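Local atomic coordinates of 2-C-methyl-D-erythritol 4-phosphate cytidylyltransferase (Anaerococcus prevotii, PDB entry 4KT7), a protein that probably catalyses the transfer of a cytidylyl group from CTP to 2-C-methyl-D-erythritol 4-phosphate, a step of isoprenoid biosynthesis that releases diphosphate. Residues A[88-99]-A[173-184]; A[131-141]-A[205-213]. One frame throughout, in Å; residues are numbered along the deposited sequence.

The two contacts alternate along the chain: 88-99, then 131-141, then 173-184, then 205-213. Their centres lie about 21 Å apart. Contact 1 packs two helices together, and T92, L96 and L99 also reach strand 10-16 of the large mixed sheet. Contact 2 is made inside that same sheet, where strand 206-210 runs parallel to strand 133-139. Strand 168-172 connects the two regions. It pairs with strand 133-139 and leads directly into helix 173-184. The contacts also meet at one point, where L175 CD2 lies 3.9 Å from K132 CB. Helix pair and strand pair are joined through the same mixed sheet, and strand 206-210 borders the second subunit.

Contact 1: residues A[88-99]-A[173-184]; sequences RELSTFEGLKAL and KKLIYAMYEKYL
F93 and Y180 interlock as knobs into holes where helices 88-97 and 173-184 cross at -136°, their axes 10.9 Å apart. F93 sits among Y177, Y180, E181 and L184. Y180 sits among E89, T92, L96 and F93. T92 and L96 also pack on strand 10-16, which sets helix 88-97 against the central sheet.

Apolar contacts dominate. L184 CD1 lies over the centre of one F93 ring face, 3.6 Å from the centroid, as a CH-pi contact. L184 CD2 meets L90 CD2. L96 CD1 covers a Y180 face toward the rim, 4.0 Å from the centroid. L96 CD2 turns to I176 CG2. The F93 and Y177 rings meet obliquely, planes 43° apart. F93 CG is anti to the backbone N (chi1 -164°), which carries its ring toward the second helix.

The polar atoms find their partners beside the apolar packing. Y180 OH packs 3.4 Å from T92 CG2 but is hydrogen-bonded to D193, which also forms a salt bridge with R88. One water joins the helices, donating to L96 O and accepting from K173 NZ, 2.9 Å from each.

Direct adhesion therefore rests mainly on apolar packing of rings and methyl groups, with D193 securing the buried tyrosine hydroxyl.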
loop_
_atom_site.group_PDB
_atom_site.type_symbol
_atom_site.label_atom_id
_atom_site.label_comp_id
_atom_site.label_asym_id
_atom_site.label_seq_id
_atom_site.Cartn_x
_atom_site.Cartn_y
_atom_site.Cartn_z
ATOM N N ARG A 88 13.021 -0.682 -16.682
ATOM C CA ARG A 88 13.018 -1.934 -15.926
ATOM C C ARG A 88 13.001 -3.103 -16.882
ATOM O O ARG A 88 13.745 -4.067 -16.702
ATOM C CB ARG A 88 11.797 -2.034 -14.999
ATOM C CG ARG A 88 11.820 -3.245 -14.043
ATOM C CD ARG A 88 10.446 -3.523 -13.420
ATOM N NE ARG A 88 9.427 -3.821 -14.425
ATOM C CZ ARG A 88 9.316 -4.991 -15.056
ATOM N NH1 ARG A 88 10.177 -5.974 -14.802
ATOM N NH2 ARG A 88 8.354 -5.180 -15.955
ATOM N N GLU A 89 12.154 -3.022 -17.909
ATOM C CA GLU A 89 11.971 -4.144 -18.804
ATOM C C GLU A 89 13.213 -4.430 -19.654
ATOM O O GLU A 89 13.622 -5.576 -19.809
ATOM C CB GLU A 89 10.742 -3.928 -19.700
ATOM C CG GLU A 89 9.414 -4.031 -18.946
ATOM C CD GLU A 89 9.062 -2.757 -18.211
ATOM O OE1 GLU A 89 9.562 -1.678 -18.609
ATOM O OE2 GLU A 89 8.295 -2.832 -17.224
ATOM N N LEU A 90 13.795 -3.387 -20.226
ATOM C CA LEU A 90 14.999 -3.556 -21.032
ATOM C C LEU A 90 16.155 -4.074 -20.182
ATOM O O LEU A 90 16.984 -4.869 -20.646
ATOM C CB LEU A 90 15.371 -2.248 -21.716
ATOM C CG LEU A 90 14.456 -1.785 -22.863
ATOM C CD1 LEU A 90 14.804 -0.345 -23.227
ATOM C CD2 LEU A 90 14.627 -2.664 -24.071
ATOM N N SER A 91 16.197 -3.642 -18.926
ATOM C CA SER A 91 17.146 -4.197 -17.976
ATOM C C SER A 91 16.926 -5.697 -17.747
ATOM O O SER A 91 17.870 -6.497 -17.796
ATOM C CB SER A 91 17.067 -3.434 -16.654
ATOM O OG SER A 91 17.665 -2.152 -16.818
ATOM N N THR A 92 15.683 -6.087 -17.506
ATOM C CA THR A 92 15.370 -7.494 -17.292
ATOM C C THR A 92 15.795 -8.333 -18.506
ATOM O O THR A 92 16.365 -9.418 -18.362
ATOM C CB THR A 92 13.875 -7.634 -17.016
ATOM O OG1 THR A 92 13.601 -6.917 -15.808
ATOM C CG2 THR A 92 13.449 -9.109 -16.883
ATOM N N PHE A 93 15.561 -7.809 -19.703
ATOM C CA PHE A 93 15.932 -8.540 -20.912
ATOM C C PHE A 93 17.429 -8.744 -21.049
ATOM O O PHE A 93 17.867 -9.794 -21.530
ATOM C CB PHE A 93 15.403 -7.858 -22.160
ATOM C CG PHE A 93 15.426 -8.737 -23.377
ATOM C CD1 PHE A 93 14.673 -9.890 -23.418
ATOM C CD2 PHE A 93 16.204 -8.407 -24.474
ATOM C CE1 PHE A 93 14.682 -10.712 -24.546
ATOM C CE2 PHE A 93 16.223 -9.214 -25.603
ATOM C CZ PHE A 93 15.466 -10.369 -25.632
ATOM N N GLU A 94 18.226 -7.762 -20.636
ATOM C CA GLU A 94 19.679 -7.959 -20.623
ATOM C C GLU A 94 20.010 -9.099 -19.662
ATOM O O GLU A 94 20.924 -9.893 -19.906
ATOM C CB GLU A 94 20.421 -6.699 -20.164
ATOM C CG GLU A 94 20.409 -5.542 -21.128
ATOM C CD GLU A 94 20.901 -5.933 -22.511
ATOM O OE1 GLU A 94 22.074 -6.367 -22.643
ATOM O OE2 GLU A 94 20.105 -5.814 -23.465
ATOM N N GLY A 95 19.269 -9.166 -18.555
ATOM C CA GLY A 95 19.455 -10.244 -17.596
ATOM C C GLY A 95 19.066 -11.571 -18.235
ATOM O O GLY A 95 19.788 -12.558 -18.091
ATOM N N LEU A 96 17.933 -11.600 -18.938
ATOM C CA LEU A 96 17.454 -12.831 -19.582
ATOM C C LEU A 96 18.373 -13.325 -20.688
ATOM O O LEU A 96 18.519 -14.542 -20.877
ATOM C CB LEU A 96 16.049 -12.652 -20.157
ATOM C CG LEU A 96 14.890 -12.464 -19.168
ATOM C CD1 LEU A 96 13.680 -11.950 -19.929
ATOM C CD2 LEU A 96 14.530 -13.785 -18.458
ATOM N N LYS A 97 18.986 -12.397 -21.424
ATOM C CA LYS A 97 19.931 -12.752 -22.489
ATOM C C LYS A 97 21.211 -13.384 -21.952
ATOM O O LYS A 97 21.901 -14.125 -22.672
ATOM C CB LYS A 97 20.307 -11.500 -23.304
ATOM C CG LYS A 97 19.313 -11.128 -24.402
ATOM C CD LYS A 97 19.901 -10.028 -25.306
ATOM C CE LYS A 97 19.954 -8.704 -24.580
ATOM N NZ LYS A 97 20.602 -7.618 -25.384
ATOM N N ALA A 98 21.546 -13.079 -20.701
ATOM C CA ALA A 98 22.814 -13.529 -20.110
ATOM C C ALA A 98 22.715 -14.844 -19.332
ATOM O O ALA A 98 23.689 -15.287 -18.724
ATOM C CB ALA A 98 23.396 -12.443 -19.211
ATOM N N LEU A 99 21.542 -15.465 -19.345
ATOM C CA LEU A 99 21.335 -16.705 -18.595
ATOM C C LEU A 99 22.102 -17.865 -19.236
ATOM O O LEU A 99 22.285 -17.908 -20.457
ATOM C CB LEU A 99 19.835 -17.052 -18.484
ATOM C CG LEU A 99 18.945 -16.049 -17.729
ATOM C CD1 LEU A 99 17.509 -16.535 -17.593
ATOM C CD2 LEU A 99 19.520 -15.751 -16.357
ATOM N N LYS A 173 11.483 -20.510 -18.148
ATOM C CA LYS A 173 12.405 -19.602 -18.841
ATOM C C LYS A 173 12.084 -19.360 -20.320
ATOM O O LYS A 173 12.147 -18.229 -20.778
ATOM C CB LYS A 173 13.866 -20.073 -18.702
ATOM C CG LYS A 173 14.907 -19.107 -19.304
ATOM C CD LYS A 173 15.439 -19.582 -20.658
ATOM C CE LYS A 173 16.338 -18.500 -21.273
ATOM N NZ LYS A 173 16.809 -18.818 -22.652
ATOM N N LYS A 174 11.766 -20.403 -21.077
ATOM C CA LYS A 174 11.423 -20.190 -22.488
ATOM C C LYS A 174 10.176 -19.339 -22.615
ATOM O O LYS A 174 10.066 -18.493 -23.491
ATOM C CB LYS A 174 11.192 -21.512 -23.214
ATOM C CG LYS A 174 12.457 -22.294 -23.459
ATOM C CD LYS A 174 12.293 -23.254 -24.626
ATOM C CE LYS A 174 13.612 -23.931 -24.955
ATOM N NZ LYS A 174 13.549 -24.677 -26.246
ATOM N N LEU A 175 9.237 -19.561 -21.720
ATOM C CA LEU A 175 7.987 -18.845 -21.788
ATOM C C LEU A 175 8.203 -17.370 -21.533
ATOM O O LEU A 175 7.823 -16.551 -22.358
ATOM C CB LEU A 175 6.994 -19.422 -20.792
ATOM C CG LEU A 175 5.573 -18.873 -20.882
ATOM C CD1 LEU A 175 5.070 -18.963 -22.312
ATOM C CD2 LEU A 175 4.662 -19.677 -19.942
ATOM N N ILE A 176 8.823 -17.017 -20.404
ATOM C CA ILE A 176 9.045 -15.603 -20.118
ATOM C C ILE A 176 9.949 -14.941 -21.149
ATOM O O ILE A 176 9.711 -13.796 -21.531
ATOM C CB ILE A 176 9.545 -15.339 -18.676
ATOM C CG1 ILE A 176 9.372 -13.868 -18.308
ATOM C CG2 ILE A 176 10.992 -15.746 -18.503
ATOM C CD1 ILE A 176 7.917 -13.402 -18.402
ATOM N N TYR A 177 10.964 -15.659 -21.633
ATOM C CA TYR A 177 11.812 -15.105 -22.679
ATOM C C TYR A 177 10.985 -14.837 -23.938
ATOM O O TYR A 177 11.127 -13.781 -24.565
ATOM C CB TYR A 177 12.972 -16.053 -23.005
ATOM C CG TYR A 177 14.068 -15.436 -23.862
ATOM C CD1 TYR A 177 13.929 -15.328 -25.245
ATOM C CD2 TYR A 177 15.258 -14.984 -23.291
ATOM C CE1 TYR A 177 14.942 -14.773 -26.032
ATOM C CE2 TYR A 177 16.283 -14.444 -24.078
ATOM C CZ TYR A 177 16.116 -14.338 -25.440
ATOM O OH TYR A 177 17.119 -13.792 -26.209
ATOM N N ALA A 178 10.132 -15.788 -24.323
ATOM C CA ALA A 178 9.306 -15.606 -25.525
ATOM C C ALA A 178 8.338 -14.428 -25.354
ATOM O O ALA A 178 8.136 -13.621 -26.270
ATOM C CB ALA A 178 8.534 -16.887 -25.854
HETATM N N MSE A 179 7.748 -14.326 -24.173
HETATM C CA MSE A 179 6.846 -13.222 -23.860
HETATM C C MSE A 179 7.597 -11.898 -23.963
HETATM O O MSE A 179 7.045 -10.900 -24.422
HETATM C CB MSE A 179 6.298 -13.367 -22.433
HETATM C CG MSE A 179 5.308 -14.525 -22.174
HETATM SE SE MSE A 179 3.759 -14.381 -23.330
HETATM C CE MSE A 179 4.374 -15.609 -24.717
ATOM N N TYR A 180 8.853 -11.894 -23.516
ATOM C CA TYR A 180 9.670 -10.689 -23.554
ATOM C C TYR A 180 9.963 -10.233 -24.978
ATOM O O TYR A 180 9.922 -9.028 -25.288
ATOM C CB TYR A 180 10.954 -10.862 -22.724
ATOM C CG TYR A 180 10.915 -10.020 -21.472
ATOM C CD1 TYR A 180 10.303 -10.483 -20.321
ATOM C CD2 TYR A 180 11.421 -8.727 -21.472
ATOM C CE1 TYR A 180 10.238 -9.695 -19.171
ATOM C CE2 TYR A 180 11.354 -7.932 -20.345
ATOM C CZ TYR A 180 10.758 -8.419 -19.198
ATOM O OH TYR A 180 10.690 -7.622 -18.076
ATOM N N GLU A 181 10.227 -11.185 -25.864
ATOM C CA GLU A 181 10.427 -10.822 -27.263
ATOM C C GLU A 181 9.156 -10.240 -27.874
ATOM O O GLU A 181 9.225 -9.280 -28.631
ATOM C CB GLU A 181 10.910 -12.024 -28.061
ATOM C CG GLU A 181 12.272 -12.492 -27.623
ATOM C CD GLU A 181 12.835 -13.575 -28.535
ATOM O OE1 GLU A 181 12.280 -14.704 -28.540
ATOM O OE2 GLU A 181 13.829 -13.289 -29.245
ATOM N N LYS A 182 8.002 -10.815 -27.541
ATOM C CA LYS A 182 6.719 -10.245 -27.948
ATOM C C LYS A 182 6.518 -8.838 -27.395
ATOM O O LYS A 182 6.043 -7.947 -28.093
ATOM C CB LYS A 182 5.562 -11.121 -27.472
ATOM C CG LYS A 182 5.320 -12.352 -28.316
ATOM C CD LYS A 182 4.213 -13.187 -27.709
ATOM C CE LYS A 182 3.652 -14.150 -28.724
ATOM N NZ LYS A 182 3.067 -13.443 -29.915
ATOM N N TYR A 183 6.872 -8.645 -26.134
ATOM C CA TYR A 183 6.767 -7.321 -25.513
ATOM C C TYR A 183 7.621 -6.277 -26.220
ATOM O O TYR A 183 7.174 -5.151 -26.462
ATOM C CB TYR A 183 7.165 -7.389 -24.039
ATOM C CG TYR A 183 7.167 -6.036 -23.365
ATOM C CD1 TYR A 183 5.973 -5.393 -23.055
ATOM C CD2 TYR A 183 8.356 -5.394 -23.049
ATOM C CE1 TYR A 183 5.965 -4.153 -22.443
ATOM C CE2 TYR A 183 8.356 -4.145 -22.438
ATOM C CZ TYR A 183 7.159 -3.531 -22.136
ATOM O OH TYR A 183 7.145 -2.294 -21.525
ATOM N N LEU A 184 8.859 -6.639 -26.534
ATOM C CA LEU A 184 9.765 -5.727 -27.222
ATOM C C LEU A 184 9.245 -5.360 -28.594
ATOM O O LEU A 184 9.432 -4.240 -29.062
ATOM C CB LEU A 184 11.160 -6.347 -27.349
ATOM C CG LEU A 184 11.850 -6.527 -26.001
ATOM C CD1 LEU A 184 13.082 -7.424 -26.135
ATOM C CD2 LEU A 184 12.224 -5.185 -25.421
HETATM O O HOH W 1 18.698 -16.594 -22.942
#

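Contact 2: residues A[131-141]-A[205-213]; sequences NKAVITATKSK and KVKVVHGEY
A133 O accepts from K207 N (2.9 Å) at the start of a parallel beta ladder between strands 133-139 and 206-210, part of the mixed sheet of this GT-A-type domain. The ladder continues with I135 N to K207 O, V209 N to I135 O, A137 N to V209 O, and G211 N to A137 O. CA-H groups add to the grip: T136 CA is 3.2 Å from V209 O.

V134, T136 and T138 bond through their backbones to A170, Q166 and N164, while V206 and V208 bond in the same way to the second subunit. N131 ND2 bonds A127 O and its OD1 bonds Y152 OH of the second subunit; K207 NZ bonds D150 O of that subunit; T136 OG1 bonds P168 O.

Waters serve both ends. One accepts from K132 N and donates to K205 O; another accepts from K139 N and is hydrogen-bonded to H210 ND1.

On one face V134 CG1 packs on V209 CG2; on the other, I135 CG2 packs on V206 CG1 (3.6 Å). N131 CG and ND2 touch K207 CB, and ND2 also touches K207 CG.

Past the end of strand 206-210, Y213 is held between T138 and K141. T138 CG2 lies over one ring face. K141 CG is anti to the carbonyl carbon (chi1 -80°) and the chain runs extended from there, which lays CE and NZ over the opposite face, NZ in a cation-pi contact 4.4 Å from the centroid. Y213 OH donates to K139 O at 2.6 Å, and that oxygen lies near the ring plane.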
loop_
_atom_site.group_PDB
_atom_site.type_symbol
_atom_site.label_atom_id
_atom_site.label_comp_id
_atom_site.label_asym_id
_atom_site.label_seq_id
_atom_site.Cartn_x
_atom_site.Cartn_y
_atom_site.Cartn_z
ATOM N N ASN A 131 3.214 -24.734 -11.862
ATOM C CA ASN A 131 2.787 -23.525 -12.554
ATOM C C ASN A 131 3.939 -22.978 -13.366
ATOM O O ASN A 131 5.101 -23.151 -12.984
ATOM C CB ASN A 131 2.365 -22.470 -11.539
ATOM C CG ASN A 131 1.305 -22.977 -10.583
ATOM O OD1 ASN A 131 0.127 -23.071 -10.939
ATOM N ND2 ASN A 131 1.718 -23.289 -9.346
ATOM N N LYS A 132 3.637 -22.286 -14.458
ATOM C CA LYS A 132 4.707 -21.725 -15.277
ATOM C C LYS A 132 4.982 -20.265 -14.971
ATOM O O LYS A 132 5.946 -19.702 -15.476
ATOM C CB LYS A 132 4.438 -21.974 -16.767
ATOM C CG LYS A 132 4.379 -23.471 -17.094
ATOM C CD LYS A 132 4.622 -23.752 -18.576
ATOM C CE LYS A 132 5.036 -25.209 -18.764
ATOM N NZ LYS A 132 5.618 -25.487 -20.119
ATOM N N ALA A 133 4.140 -19.662 -14.130
ATOM C CA ALA A 133 4.359 -18.290 -13.693
ATOM C C ALA A 133 3.897 -18.174 -12.255
ATOM O O ALA A 133 2.855 -18.724 -11.894
ATOM C CB ALA A 133 3.593 -17.320 -14.573
ATOM N N VAL A 134 4.691 -17.481 -11.438
ATOM C CA VAL A 134 4.451 -17.380 -10.007
ATOM C C VAL A 134 4.794 -15.950 -9.588
ATOM O O VAL A 134 5.832 -15.433 -9.980
ATOM C CB VAL A 134 5.386 -18.342 -9.245
ATOM C CG1 VAL A 134 5.114 -18.296 -7.733
ATOM C CG2 VAL A 134 5.250 -19.793 -9.778
ATOM N N ILE A 135 3.934 -15.294 -8.812
ATOM C CA ILE A 135 4.304 -13.979 -8.263
ATOM C C ILE A 135 4.044 -13.953 -6.775
ATOM O O ILE A 135 3.255 -14.753 -6.278
ATOM C CB ILE A 135 3.500 -12.838 -8.912
ATOM C CG1 ILE A 135 2.011 -12.953 -8.552
ATOM C CG2 ILE A 135 3.656 -12.884 -10.421
ATOM C CD1 ILE A 135 1.161 -11.816 -9.135
ATOM N N THR A 136 4.719 -13.056 -6.050
ATOM C CA THR A 136 4.479 -12.912 -4.610
ATOM C C THR A 136 3.599 -11.668 -4.429
ATOM O O THR A 136 3.791 -10.685 -5.133
ATOM C CB THR A 136 5.794 -12.736 -3.833
ATOM O OG1 THR A 136 6.624 -11.817 -4.549
ATOM C CG2 THR A 136 6.518 -14.049 -3.720
ATOM N N ALA A 137 2.650 -11.701 -3.495
ATOM C CA ALA A 137 1.727 -10.578 -3.313
ATOM C C ALA A 137 1.145 -10.644 -1.912
ATOM O O ALA A 137 1.195 -11.703 -1.279
ATOM C CB ALA A 137 0.600 -10.626 -4.383
ATOM N N THR A 138 0.614 -9.516 -1.422
ATOM C CA THR A 138 0.029 -9.474 -0.075
ATOM C C THR A 138 -1.338 -8.817 -0.119
ATOM O O THR A 138 -1.539 -7.843 -0.861
ATOM C CB THR A 138 0.887 -8.692 0.933
ATOM O OG1 THR A 138 1.182 -7.384 0.411
ATOM C CG2 THR A 138 2.185 -9.458 1.283
ATOM N N LYS A 139 -2.275 -9.346 0.669
ATOM C CA LYS A 139 -3.609 -8.779 0.694
ATOM C C LYS A 139 -3.492 -7.323 1.110
ATOM O O LYS A 139 -2.756 -6.996 2.050
ATOM C CB LYS A 139 -4.529 -9.519 1.658
ATOM C CG LYS A 139 -5.961 -8.990 1.605
ATOM C CD LYS A 139 -6.864 -9.743 2.580
ATOM C CE LYS A 139 -7.279 -11.089 1.996
ATOM N NZ LYS A 139 -7.804 -11.981 3.069
ATOM N N SER A 140 -4.174 -6.439 0.393
ATOM C CA SER A 140 -4.031 -5.023 0.687
ATOM C C SER A 140 -4.673 -4.727 2.023
ATOM O O SER A 140 -5.845 -5.072 2.262
ATOM C CB SER A 140 -4.668 -4.157 -0.407
ATOM O OG SER A 140 -4.644 -2.794 -0.009
ATOM N N LYS A 141 -3.886 -4.122 2.902
ATOM C CA LYS A 141 -4.389 -3.641 4.170
ATOM C C LYS A 141 -5.140 -2.321 4.025
ATOM O O LYS A 141 -6.006 -2.026 4.828
ATOM C CB LYS A 141 -3.241 -3.482 5.169
ATOM C CG LYS A 141 -2.806 -4.777 5.815
ATOM C CD LYS A 141 -1.750 -4.504 6.910
ATOM C CE LYS A 141 -1.279 -5.803 7.560
ATOM N NZ LYS A 141 -0.193 -5.617 8.574
ATOM N N LYS A 205 -1.994 -19.924 -16.103
ATOM C CA LYS A 205 -2.354 -19.060 -14.975
ATOM C C LYS A 205 -1.158 -18.641 -14.118
ATOM O O LYS A 205 -0.161 -19.370 -14.010
ATOM C CB LYS A 205 -3.438 -19.735 -14.119
ATOM C CG LYS A 205 -4.769 -19.900 -14.844
ATOM C CD LYS A 205 -5.959 -19.732 -13.889
ATOM C CE LYS A 205 -7.219 -19.356 -14.670
ATOM N NZ LYS A 205 -8.492 -19.529 -13.911
ATOM N N VAL A 206 -1.255 -17.450 -13.524
ATOM C CA VAL A 206 -0.182 -16.912 -12.715
ATOM C C VAL A 206 -0.504 -17.244 -11.267
ATOM O O VAL A 206 -1.506 -16.781 -10.729
ATOM C CB VAL A 206 -0.035 -15.376 -12.898
ATOM C CG1 VAL A 206 1.156 -14.837 -12.065
ATOM C CG2 VAL A 206 0.136 -15.031 -14.365
ATOM N N LYS A 207 0.335 -18.069 -10.642
ATOM C CA LYS A 207 0.100 -18.495 -9.275
ATOM C C LYS A 207 0.548 -17.413 -8.314
ATOM O O LYS A 207 1.611 -16.792 -8.491
ATOM C CB LYS A 207 0.856 -19.797 -8.974
ATOM C CG LYS A 207 0.636 -20.345 -7.566
ATOM C CD LYS A 207 -0.790 -20.919 -7.434
ATOM C CE LYS A 207 -1.160 -21.156 -5.975
ATOM N NZ LYS A 207 -2.510 -21.795 -5.887
ATOM N N VAL A 208 -0.236 -17.183 -7.271
ATOM C CA VAL A 208 0.132 -16.163 -6.310
ATOM C C VAL A 208 0.635 -16.836 -5.051
ATOM O O VAL A 208 0.000 -17.751 -4.533
ATOM C CB VAL A 208 -1.064 -15.258 -5.980
ATOM C CG1 VAL A 208 -0.660 -14.214 -4.961
ATOM C CG2 VAL A 208 -1.592 -14.587 -7.253
ATOM N N VAL A 209 1.795 -16.406 -4.575
ATOM C CA VAL A 209 2.328 -16.885 -3.308
ATOM C C VAL A 209 2.221 -15.737 -2.314
ATOM O O VAL A 209 2.557 -14.597 -2.654
ATOM C CB VAL A 209 3.809 -17.285 -3.479
ATOM C CG1 VAL A 209 4.540 -17.301 -2.147
ATOM C CG2 VAL A 209 3.905 -18.637 -4.208
ATOM N N HIS A 210 1.741 -16.017 -1.103
ATOM C CA HIS A 210 1.690 -14.995 -0.056
ATOM C C HIS A 210 3.081 -14.432 0.216
ATOM O O HIS A 210 4.024 -15.171 0.538
ATOM C CB HIS A 210 1.102 -15.546 1.246
ATOM C CG HIS A 210 -0.362 -15.849 1.167
ATOM N ND1 HIS A 210 -1.323 -14.861 1.082
ATOM C CD2 HIS A 210 -1.032 -17.028 1.175
ATOM C CE1 HIS A 210 -2.520 -15.420 1.029
ATOM N NE2 HIS A 210 -2.372 -16.731 1.085
ATOM N N GLY A 211 3.206 -13.116 0.081
ATOM C CA GLY A 211 4.456 -12.444 0.357
ATOM C C GLY A 211 4.540 -11.985 1.801
ATOM O O GLY A 211 3.814 -12.465 2.684
ATOM N N GLU A 212 5.435 -11.045 2.047
ATOM C CA GLU A 212 5.684 -10.577 3.389
ATOM C C GLU A 212 5.430 -9.083 3.434
ATOM O O GLU A 212 5.847 -8.364 2.535
ATOM C CB GLU A 212 7.121 -10.937 3.796
ATOM C CG GLU A 212 7.280 -12.443 4.092
ATOM C CD GLU A 212 8.720 -12.956 4.011
ATOM O OE1 GLU A 212 9.644 -12.161 3.710
ATOM O OE2 GLU A 212 8.923 -14.175 4.229
ATOM N N TYR A 213 4.725 -8.618 4.468
ATOM C CA TYR A 213 4.450 -7.193 4.585
ATOM C C TYR A 213 5.750 -6.438 4.829
ATOM O O TYR A 213 5.899 -5.295 4.410
ATOM C CB TYR A 213 3.407 -6.907 5.682
ATOM C CG TYR A 213 2.009 -7.300 5.252
ATOM C CD1 TYR A 213 1.319 -6.547 4.313
ATOM C CD2 TYR A 213 1.387 -8.437 5.772
ATOM C CE1 TYR A 213 0.037 -6.913 3.889
ATOM C CE2 TYR A 213 0.104 -8.813 5.356
ATOM C CZ TYR A 213 -0.566 -8.040 4.424
ATOM O OH TYR A 213 -1.830 -8.404 4.022
HETATM O O HOH W 2 1.034 -21.853 -14.923
HETATM O O HOH W 3 -1.291 -11.879 2.157
#